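Local coordinates for peroxisomal membrane protein LPX1 (Saccharomyces cerevisiae, PDB 2Y6U) that hydrolyses ester bonds of lipids in peroxisomes, with acyl esterase, lipase and phospholipase A activity, at residues A[50-61]-A[135-146]; A[149-157]-A[272-283]. All blocks are in the same frame, centred on the assembly; numbering follows the deposited sequence.

Interaction 1: A[50-61]-A[135-146]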
# COMPACT_ATOMS: atom_id res chain seq x y z
N ALA A 50 14.65 24.41 -10.81
CA ALA A 50 14.88 23.26 -11.68
C ALA A 50 14.14 22.05 -11.11
O ALA A 50 14.28 21.69 -9.94
CB ALA A 50 16.33 22.98 -11.84
N THR A 51 13.36 21.41 -11.95
CA THR A 51 12.67 20.17 -11.55
C THR A 51 13.65 19.05 -11.49
O THR A 51 14.42 18.80 -12.43
CB THR A 51 11.56 19.84 -12.55
OG1 THR A 51 10.70 20.95 -12.65
CG2 THR A 51 10.72 18.68 -12.13
N ARG A 52 13.62 18.32 -10.40
CA ARG A 52 14.35 17.12 -10.30
C ARG A 52 13.51 15.98 -10.94
O ARG A 52 12.37 15.76 -10.54
CB ARG A 52 14.52 16.74 -8.83
CG ARG A 52 15.73 17.25 -8.08
CD ARG A 52 15.50 18.57 -7.54
NE ARG A 52 15.88 18.71 -6.12
CZ ARG A 52 16.02 19.89 -5.50
NH1 ARG A 52 15.85 21.05 -6.15
NH2 ARG A 52 16.34 19.92 -4.19
N LEU A 53 14.11 15.21 -11.83
CA LEU A 53 13.45 14.02 -12.37
C LEU A 53 14.05 12.82 -11.72
O LEU A 53 15.27 12.64 -11.65
CB LEU A 53 13.59 13.87 -13.89
CG LEU A 53 12.96 14.94 -14.78
CD1 LEU A 53 13.43 14.76 -16.21
CD2 LEU A 53 11.44 14.88 -14.74
N ASN A 54 13.17 11.98 -11.19
CA ASN A 54 13.58 10.73 -10.61
C ASN A 54 12.96 9.59 -11.44
O ASN A 54 11.77 9.65 -11.76
CB ASN A 54 13.07 10.61 -9.15
CG ASN A 54 13.62 11.70 -8.27
OD1 ASN A 54 14.83 11.90 -8.28
ND2 ASN A 54 12.76 12.48 -7.60
N LEU A 55 13.75 8.61 -11.75
CA LEU A 55 13.35 7.49 -12.56
C LEU A 55 13.51 6.20 -11.86
O LEU A 55 14.55 5.96 -11.26
CB LEU A 55 14.18 7.46 -13.85
CG LEU A 55 13.84 8.38 -14.98
CD1 LEU A 55 13.52 9.75 -14.70
CD2 LEU A 55 15.00 8.33 -16.11
N VAL A 56 12.51 5.33 -11.96
CA VAL A 56 12.55 4.06 -11.29
C VAL A 56 12.29 2.96 -12.34
O VAL A 56 11.33 3.03 -13.02
CB VAL A 56 11.50 3.95 -10.19
CG1 VAL A 56 11.55 2.54 -9.54
CG2 VAL A 56 11.72 5.10 -9.12
N PHE A 57 13.24 2.05 -12.52
CA PHE A 57 13.12 1.06 -13.62
C PHE A 57 12.93 -0.34 -13.02
O PHE A 57 13.67 -0.73 -12.12
CB PHE A 57 14.41 0.97 -14.43
CG PHE A 57 14.64 2.10 -15.38
CD1 PHE A 57 15.27 3.27 -14.95
CD2 PHE A 57 14.22 2.01 -16.70
CE1 PHE A 57 15.50 4.31 -15.85
CE2 PHE A 57 14.47 3.04 -17.60
CZ PHE A 57 15.09 4.20 -17.15
N LEU A 58 11.94 -1.04 -13.56
CA LEU A 58 11.45 -2.34 -13.06
C LEU A 58 11.61 -3.39 -14.14
O LEU A 58 10.94 -3.33 -15.22
CB LEU A 58 9.99 -2.21 -12.58
CG LEU A 58 9.67 -1.12 -11.57
CD1 LEU A 58 8.13 -1.25 -11.23
CD2 LEU A 58 10.64 -1.21 -10.37
N HIS A 59 12.53 -4.32 -13.93
CA HIS A 59 12.82 -5.34 -14.90
C HIS A 59 11.68 -6.37 -15.13
O HIS A 59 10.77 -6.52 -14.32
CB HIS A 59 14.08 -6.15 -14.48
CG HIS A 59 13.87 -6.91 -13.18
ND1 HIS A 59 13.12 -8.08 -13.11
CD2 HIS A 59 14.29 -6.65 -11.92
CE1 HIS A 59 13.10 -8.48 -11.84
NE2 HIS A 59 13.78 -7.62 -11.10
N GLY A 60 11.81 -7.08 -16.23
CA GLY A 60 10.89 -8.10 -16.62
C GLY A 60 11.17 -9.41 -15.88
O GLY A 60 12.23 -9.60 -15.23
N SER A 61 10.29 -10.37 -16.09
CA SER A 61 10.38 -11.70 -15.47
C SER A 61 11.66 -12.34 -15.96
O SER A 61 11.92 -12.35 -17.18
CB SER A 61 9.18 -12.53 -16.01
OG SER A 61 8.00 -12.02 -15.44
N HIS A 135 12.54 17.77 -3.71
CA HIS A 135 11.55 18.77 -4.18
C HIS A 135 12.14 20.00 -4.95
O HIS A 135 13.13 20.59 -4.50
CB HIS A 135 10.76 19.29 -2.95
CG HIS A 135 9.62 20.22 -3.28
ND1 HIS A 135 8.40 19.76 -3.75
CD2 HIS A 135 9.51 21.57 -3.22
CE1 HIS A 135 7.60 20.79 -3.98
NE2 HIS A 135 8.25 21.90 -3.66
N PRO A 136 11.51 20.44 -6.06
CA PRO A 136 10.32 19.96 -6.75
C PRO A 136 10.66 18.82 -7.69
O PRO A 136 11.57 18.97 -8.51
CB PRO A 136 9.90 21.14 -7.61
CG PRO A 136 11.14 21.87 -7.89
CD PRO A 136 12.11 21.58 -6.77
N ALA A 137 9.92 17.72 -7.59
CA ALA A 137 10.33 16.49 -8.20
C ALA A 137 9.22 16.05 -9.16
O ALA A 137 8.03 16.40 -8.97
CB ALA A 137 10.53 15.46 -7.15
N LEU A 138 9.62 15.33 -10.18
CA LEU A 138 8.70 14.56 -10.98
C LEU A 138 9.28 13.15 -11.08
O LEU A 138 10.44 12.98 -11.34
CB LEU A 138 8.55 15.13 -12.38
CG LEU A 138 7.76 16.47 -12.47
CD1 LEU A 138 7.78 17.10 -13.90
CD2 LEU A 138 6.23 16.38 -11.94
N ASN A 139 8.42 12.18 -10.81
CA ASN A 139 8.88 10.84 -10.70
C ASN A 139 8.27 10.02 -11.80
O ASN A 139 7.05 10.09 -12.02
CB ASN A 139 8.40 10.30 -9.38
CG ASN A 139 8.97 11.06 -8.14
OD1 ASN A 139 10.13 11.49 -8.13
ND2 ASN A 139 8.08 11.35 -7.16
N VAL A 140 9.09 9.18 -12.40
CA VAL A 140 8.68 8.39 -13.56
C VAL A 140 9.01 6.93 -13.29
O VAL A 140 10.08 6.65 -12.76
CB VAL A 140 9.48 8.79 -14.78
CG1 VAL A 140 9.03 7.91 -16.08
CG2 VAL A 140 9.44 10.31 -15.00
N VAL A 141 8.06 6.03 -13.52
CA VAL A 141 8.32 4.58 -13.37
C VAL A 141 8.28 3.98 -14.74
O VAL A 141 7.41 4.32 -15.52
CB VAL A 141 7.33 3.88 -12.40
CG1 VAL A 141 5.86 4.08 -12.84
CG2 VAL A 141 7.70 2.34 -12.18
N ILE A 142 9.27 3.17 -15.03
CA ILE A 142 9.44 2.54 -16.30
C ILE A 142 9.54 1.03 -16.03
O ILE A 142 10.41 0.55 -15.27
CB ILE A 142 10.70 3.01 -17.09
CG1 ILE A 142 10.78 4.54 -17.18
CG2 ILE A 142 10.78 2.25 -18.48
CD1 ILE A 142 11.57 5.20 -16.04
N GLY A 143 8.65 0.23 -16.61
CA GLY A 143 8.65 -1.18 -16.31
C GLY A 143 8.51 -2.00 -17.56
O GLY A 143 7.72 -1.65 -18.45
N HIS A 144 9.30 -3.03 -17.67
CA HIS A 144 9.10 -4.08 -18.71
C HIS A 144 8.30 -5.30 -18.17
O HIS A 144 8.67 -5.86 -17.16
CB HIS A 144 10.48 -4.51 -19.20
CG HIS A 144 10.43 -5.59 -20.21
ND1 HIS A 144 11.01 -6.81 -20.01
CD2 HIS A 144 9.80 -5.65 -21.39
CE1 HIS A 144 10.75 -7.59 -21.06
NE2 HIS A 144 10.06 -6.90 -21.94
N SER A 145 7.32 -5.83 -18.89
CA SER A 145 6.78 -7.28 -18.64
C SER A 145 6.16 -7.29 -17.26
O SER A 145 5.25 -6.46 -16.99
CB SER A 145 7.85 -8.40 -18.94
OG SER A 145 7.98 -9.53 -18.05
N MET A 146 6.62 -8.16 -16.36
CA MET A 146 6.24 -8.04 -14.95
C MET A 146 6.36 -6.63 -14.35
O MET A 146 5.47 -6.20 -13.58
CB MET A 146 7.14 -9.01 -14.16
CG MET A 146 6.98 -9.05 -12.75
SD MET A 146 8.30 -10.11 -11.95
CE MET A 146 9.71 -9.34 -12.19
O HOH W 1 13.46 -6.85 -18.58

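Interaction 2: A[149-157]-A[272-283]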
# COMPACT_ATOMS: atom_id res chain seq x y z
N PHE A 149 3.41 -4.49 -15.31
CA PHE A 149 2.31 -4.79 -14.34
C PHE A 149 2.57 -4.01 -13.03
O PHE A 149 1.64 -3.41 -12.43
CB PHE A 149 2.25 -6.29 -14.11
CG PHE A 149 1.18 -6.76 -13.16
CD1 PHE A 149 1.34 -6.56 -11.76
CD2 PHE A 149 0.04 -7.40 -13.62
CE1 PHE A 149 0.36 -7.03 -10.88
CE2 PHE A 149 -0.93 -7.88 -12.76
CZ PHE A 149 -0.79 -7.69 -11.37
N GLN A 150 3.79 -4.15 -12.50
CA GLN A 150 4.13 -3.56 -11.19
C GLN A 150 4.10 -2.05 -11.15
O GLN A 150 3.66 -1.51 -10.18
CB GLN A 150 5.44 -4.12 -10.68
CG GLN A 150 5.33 -5.62 -10.40
CD GLN A 150 6.65 -6.22 -9.99
OE1 GLN A 150 7.68 -5.93 -10.60
NE2 GLN A 150 6.62 -7.10 -9.02
N ALA A 151 4.43 -1.42 -12.27
CA ALA A 151 4.29 0.05 -12.40
C ALA A 151 2.84 0.47 -12.16
O ALA A 151 2.57 1.41 -11.46
CB ALA A 151 4.80 0.54 -13.77
N LEU A 152 1.92 -0.18 -12.88
CA LEU A 152 0.49 0.04 -12.68
C LEU A 152 0.03 -0.22 -11.24
O LEU A 152 -0.67 0.61 -10.64
CB LEU A 152 -0.33 -0.84 -13.65
CG LEU A 152 -0.25 -0.50 -15.11
CD1 LEU A 152 -0.77 -1.68 -16.03
CD2 LEU A 152 -1.04 0.83 -15.37
N ALA A 153 0.49 -1.33 -10.66
CA ALA A 153 0.10 -1.66 -9.31
C ALA A 153 0.64 -0.67 -8.29
O ALA A 153 -0.05 -0.36 -7.33
CB ALA A 153 0.53 -3.12 -8.93
N CYS A 154 1.84 -0.15 -8.54
CA CYS A 154 2.37 0.93 -7.71
C CYS A 154 1.43 2.09 -7.65
O CYS A 154 1.15 2.61 -6.55
CB CYS A 154 3.72 1.46 -8.24
SG CYS A 154 5.10 0.29 -7.82
N ASP A 155 0.94 2.52 -8.78
CA ASP A 155 0.03 3.68 -8.78
C ASP A 155 -1.27 3.37 -8.09
O ASP A 155 -1.83 4.23 -7.36
CB ASP A 155 -0.20 4.21 -10.19
CG ASP A 155 -0.92 5.58 -10.18
OD1 ASP A 155 -0.22 6.55 -9.81
OD2 ASP A 155 -2.16 5.62 -10.41
N VAL A 156 -1.79 2.13 -8.25
CA VAL A 156 -2.99 1.73 -7.60
C VAL A 156 -2.86 1.82 -6.08
O VAL A 156 -3.76 2.32 -5.37
CB VAL A 156 -3.45 0.30 -8.05
CG1 VAL A 156 -4.61 -0.17 -7.13
CG2 VAL A 156 -3.91 0.34 -9.61
N LEU A 157 -1.75 1.31 -5.57
CA LEU A 157 -1.57 1.21 -4.16
C LEU A 157 -1.10 2.55 -3.52
O LEU A 157 -1.20 2.70 -2.33
CB LEU A 157 -0.48 0.17 -3.85
CG LEU A 157 -0.94 -1.27 -4.23
CD1 LEU A 157 0.27 -2.23 -4.01
CD2 LEU A 157 -2.20 -1.67 -3.38
N PHE A 272 -3.29 -12.89 -8.54
CA PHE A 272 -3.16 -11.47 -8.32
C PHE A 272 -3.54 -10.58 -9.50
O PHE A 272 -3.73 -9.38 -9.36
CB PHE A 272 -1.67 -11.15 -7.83
CG PHE A 272 -0.60 -11.62 -8.76
CD1 PHE A 272 -0.36 -10.91 -9.89
CD2 PHE A 272 0.13 -12.80 -8.53
CE1 PHE A 272 0.53 -11.33 -10.82
CE2 PHE A 272 1.09 -13.19 -9.42
CZ PHE A 272 1.29 -12.45 -10.58
N ALA A 273 -3.62 -11.12 -10.72
CA ALA A 273 -3.92 -10.29 -11.84
C ALA A 273 -5.39 -9.68 -11.71
O ALA A 273 -5.53 -8.58 -12.12
CB ALA A 273 -3.77 -11.06 -13.25
N PRO A 274 -6.39 -10.39 -11.21
CA PRO A 274 -7.74 -9.80 -11.21
C PRO A 274 -7.80 -8.48 -10.44
O PRO A 274 -8.47 -7.55 -10.86
CB PRO A 274 -8.58 -10.87 -10.55
CG PRO A 274 -7.94 -12.19 -11.16
CD PRO A 274 -6.51 -11.84 -10.90
N PHE A 275 -7.06 -8.43 -9.36
CA PHE A 275 -7.01 -7.21 -8.53
C PHE A 275 -6.48 -6.01 -9.32
O PHE A 275 -7.06 -4.94 -9.35
CB PHE A 275 -6.14 -7.44 -7.31
CG PHE A 275 -6.00 -6.17 -6.44
CD1 PHE A 275 -6.98 -5.83 -5.55
CD2 PHE A 275 -5.00 -5.31 -6.66
CE1 PHE A 275 -6.86 -4.65 -4.78
CE2 PHE A 275 -4.86 -4.16 -5.87
CZ PHE A 275 -5.79 -3.85 -4.95
N LEU A 276 -5.41 -6.22 -10.09
CA LEU A 276 -4.82 -5.19 -10.94
C LEU A 276 -5.77 -4.80 -12.07
O LEU A 276 -6.08 -3.61 -12.23
CB LEU A 276 -3.41 -5.56 -11.44
CG LEU A 276 -3.00 -4.32 -12.28
CD1 LEU A 276 -2.71 -3.07 -11.32
CD2 LEU A 276 -2.16 -4.46 -13.42
N ILE A 277 -6.35 -5.79 -12.75
CA ILE A 277 -7.24 -5.60 -13.81
C ILE A 277 -8.41 -4.76 -13.37
O ILE A 277 -8.84 -3.85 -14.12
CB ILE A 277 -7.70 -6.93 -14.45
CG1 ILE A 277 -6.46 -7.64 -15.11
CG2 ILE A 277 -8.90 -6.79 -15.40
CD1 ILE A 277 -6.72 -9.12 -15.42
N SER A 278 -8.95 -5.08 -12.21
CA SER A 278 -10.12 -4.36 -11.70
C SER A 278 -9.83 -2.82 -11.36
O SER A 278 -10.80 -2.03 -11.18
CB SER A 278 -10.59 -5.04 -10.44
OG SER A 278 -11.82 -4.47 -10.01
N ASN A 279 -8.58 -2.50 -11.19
CA ASN A 279 -8.11 -1.22 -10.73
C ASN A 279 -7.40 -0.34 -11.71
O ASN A 279 -7.06 0.85 -11.41
CB ASN A 279 -7.29 -1.39 -9.43
CG ASN A 279 -8.19 -1.68 -8.31
OD1 ASN A 279 -9.11 -0.87 -8.05
ND2 ASN A 279 -8.11 -2.88 -7.70
N VAL A 280 -7.13 -0.84 -12.91
CA VAL A 280 -6.51 0.00 -13.95
C VAL A 280 -7.32 1.29 -14.22
O VAL A 280 -6.73 2.36 -14.45
CB VAL A 280 -6.28 -0.83 -15.24
CG1 VAL A 280 -5.74 0.12 -16.37
CG2 VAL A 280 -5.18 -1.85 -14.96
N LYS A 281 -8.61 1.21 -14.06
CA LYS A 281 -9.49 2.34 -14.19
C LYS A 281 -9.16 3.52 -13.21
O LYS A 281 -9.58 4.65 -13.49
CB LYS A 281 -10.96 1.97 -14.09
CG LYS A 281 -11.42 1.46 -12.71
CD LYS A 281 -12.85 0.99 -12.62
CE LYS A 281 -13.16 0.58 -11.19
NZ LYS A 281 -14.47 -0.06 -11.05
N PHE A 282 -8.43 3.23 -12.11
CA PHE A 282 -8.07 4.26 -11.14
C PHE A 282 -6.76 4.93 -11.46
O PHE A 282 -6.36 5.89 -10.80
CB PHE A 282 -8.07 3.68 -9.72
CG PHE A 282 -9.46 3.39 -9.23
CD1 PHE A 282 -10.38 4.41 -9.07
CD2 PHE A 282 -9.87 2.09 -8.99
CE1 PHE A 282 -11.62 4.15 -8.53
CE2 PHE A 282 -11.11 1.82 -8.54
CZ PHE A 282 -12.02 2.82 -8.32
N VAL A 283 -6.04 4.41 -12.49
CA VAL A 283 -4.72 4.92 -12.84
C VAL A 283 -4.95 6.11 -13.80
O VAL A 283 -5.28 5.93 -14.97
CB VAL A 283 -3.83 3.85 -13.50
CG1 VAL A 283 -2.50 4.47 -14.06
CG2 VAL A 283 -3.57 2.70 -12.44
O HOH W 2 -3.63 7.78 -10.73
O HOH W 3 -4.42 4.86 -9.00

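Interaction 1: A[50-61]-A[135-146]
Residues 51-58 and 137-144 pair as parallel strands, their axes 14° apart and 4.6 Å at closest approach, through eight backbone hydrogen bonds from Arg52 N to Pro136 O at one end to His144 N to Leu58 O at the other. Asn54 and Asn139 lie side by side on one face: chi1 near -61° in both sets CG beside the backbone N and points the amides the same way, and ND2 of Asn54 donates to OD1 of Asn139 over 2.9 Å, in its own amide plane. The other ends of the two amides are bonded too, ND2 of Asn139 to Leu161 O and OD1 of Asn54, weakly, to Lys88 N. The opposite face is apolar. There, in one of its two conformers, CD1 of Ile142 stands over the Phe57 ring, 3.9 Å from its centroid, a CH-pi contact that the second conformer makes less certain. The guanidinium of Arg52 lies with one face over the carbonyl oxygen of His135, CZ to O 3.1 Å, while NH2 reaches Asp133 O in a weak bond. Replacing the arginine with alanine would probably leave the His135 carbonyl without the flat group over it and Asp133 O without its weak bond. Past the strands, Ser61 N donates to OG of Ser145 (3.1 Å), and one water joins Gly60 N to ND1 of His144; NE2 of the same ring hydrogen-bonds His323 O. Gly143, Ser145 and the glycine after Met146 fit the GxSxG nucleophile elbow of alpha/beta hydrolases; the positive phi of Ser145 (64°) is the strained backbone expected there, so Ser145 is probably the nucleophile. In the central sheet this pair has strand 84-92 beside 51-58 and strand 164-168 beside 137-144, and helix 330-347 packs on Leu53 and Ile142.

Interaction 2: A[149-157]-A[272-283]
With CG anti to the backbone N in both Phe149 and Leu276 (chi1 -179° in the leucine), the two side chains reach out from their helices and run alongside one another, pointing opposite ways. CD2 of Leu276 lies over one face of the Phe149 ring, 3.8 Å from its centroid, and CB of the same leucine approaches Phe149 CZ to 3.4 Å. Phe272 turns its edge toward the Phe149 ring in an offset edge-to-face pair, with planes at 83° and centroids 5.5 Å apart. The Leu276 side chain is a knob set among Phe149, Leu152, Ala153 and Val156, its CD1 against the backbone N of Ala153. This knob-into-hole packing joins helix 146-157, which follows the probable nucleophile elbow of the alpha/beta hydrolase fold, to helix 273-279; the segments cross at 66° with axes 10.1 Å apart. Farther along, Val156 packs on both Asn279 and Val283: its CG1 meets Asn279 CB, and its CG2 comes 3.7 Å from Val283 CG2. Asp155 turns OD2 toward Val283, and two waters lie between OD2 and Phe282 O; the one bonded weakly to Phe282 O is the less certain, and they cannot satisfy every acceptor in reach at once, while OD1 forms a salt bridge with Lys285. ND2 of Asn279 bonds Phe275 O at 2.8 Å and OD1 bonds Asn279 of the second subunit; Phe275 also meets Phe282 of that subunit edge-to-face.

How the interactions relate
Both contacts are buried, but interaction 1 lies nearer the centre of the chain, about 8 Å between centres against about 13 Å for interaction 2. The first joins strands within the sheet and depends on backbone hydrogen bonding; the second packs helices by apolar and aromatic side chains, with polar links mostly through water or outside partners. They share a continuous piece of chain, since strand 137-144 runs into helix 146-157 through the probable nucleophile elbow. They also touch: Val141 CG2 lies 3.8 Å from Ala151 CB, and Leu58 CD1 packs on Gln150 and Ala151. Interaction 2 alone borders the dimer partner broadly, whereas interaction 1 reaches it at His135.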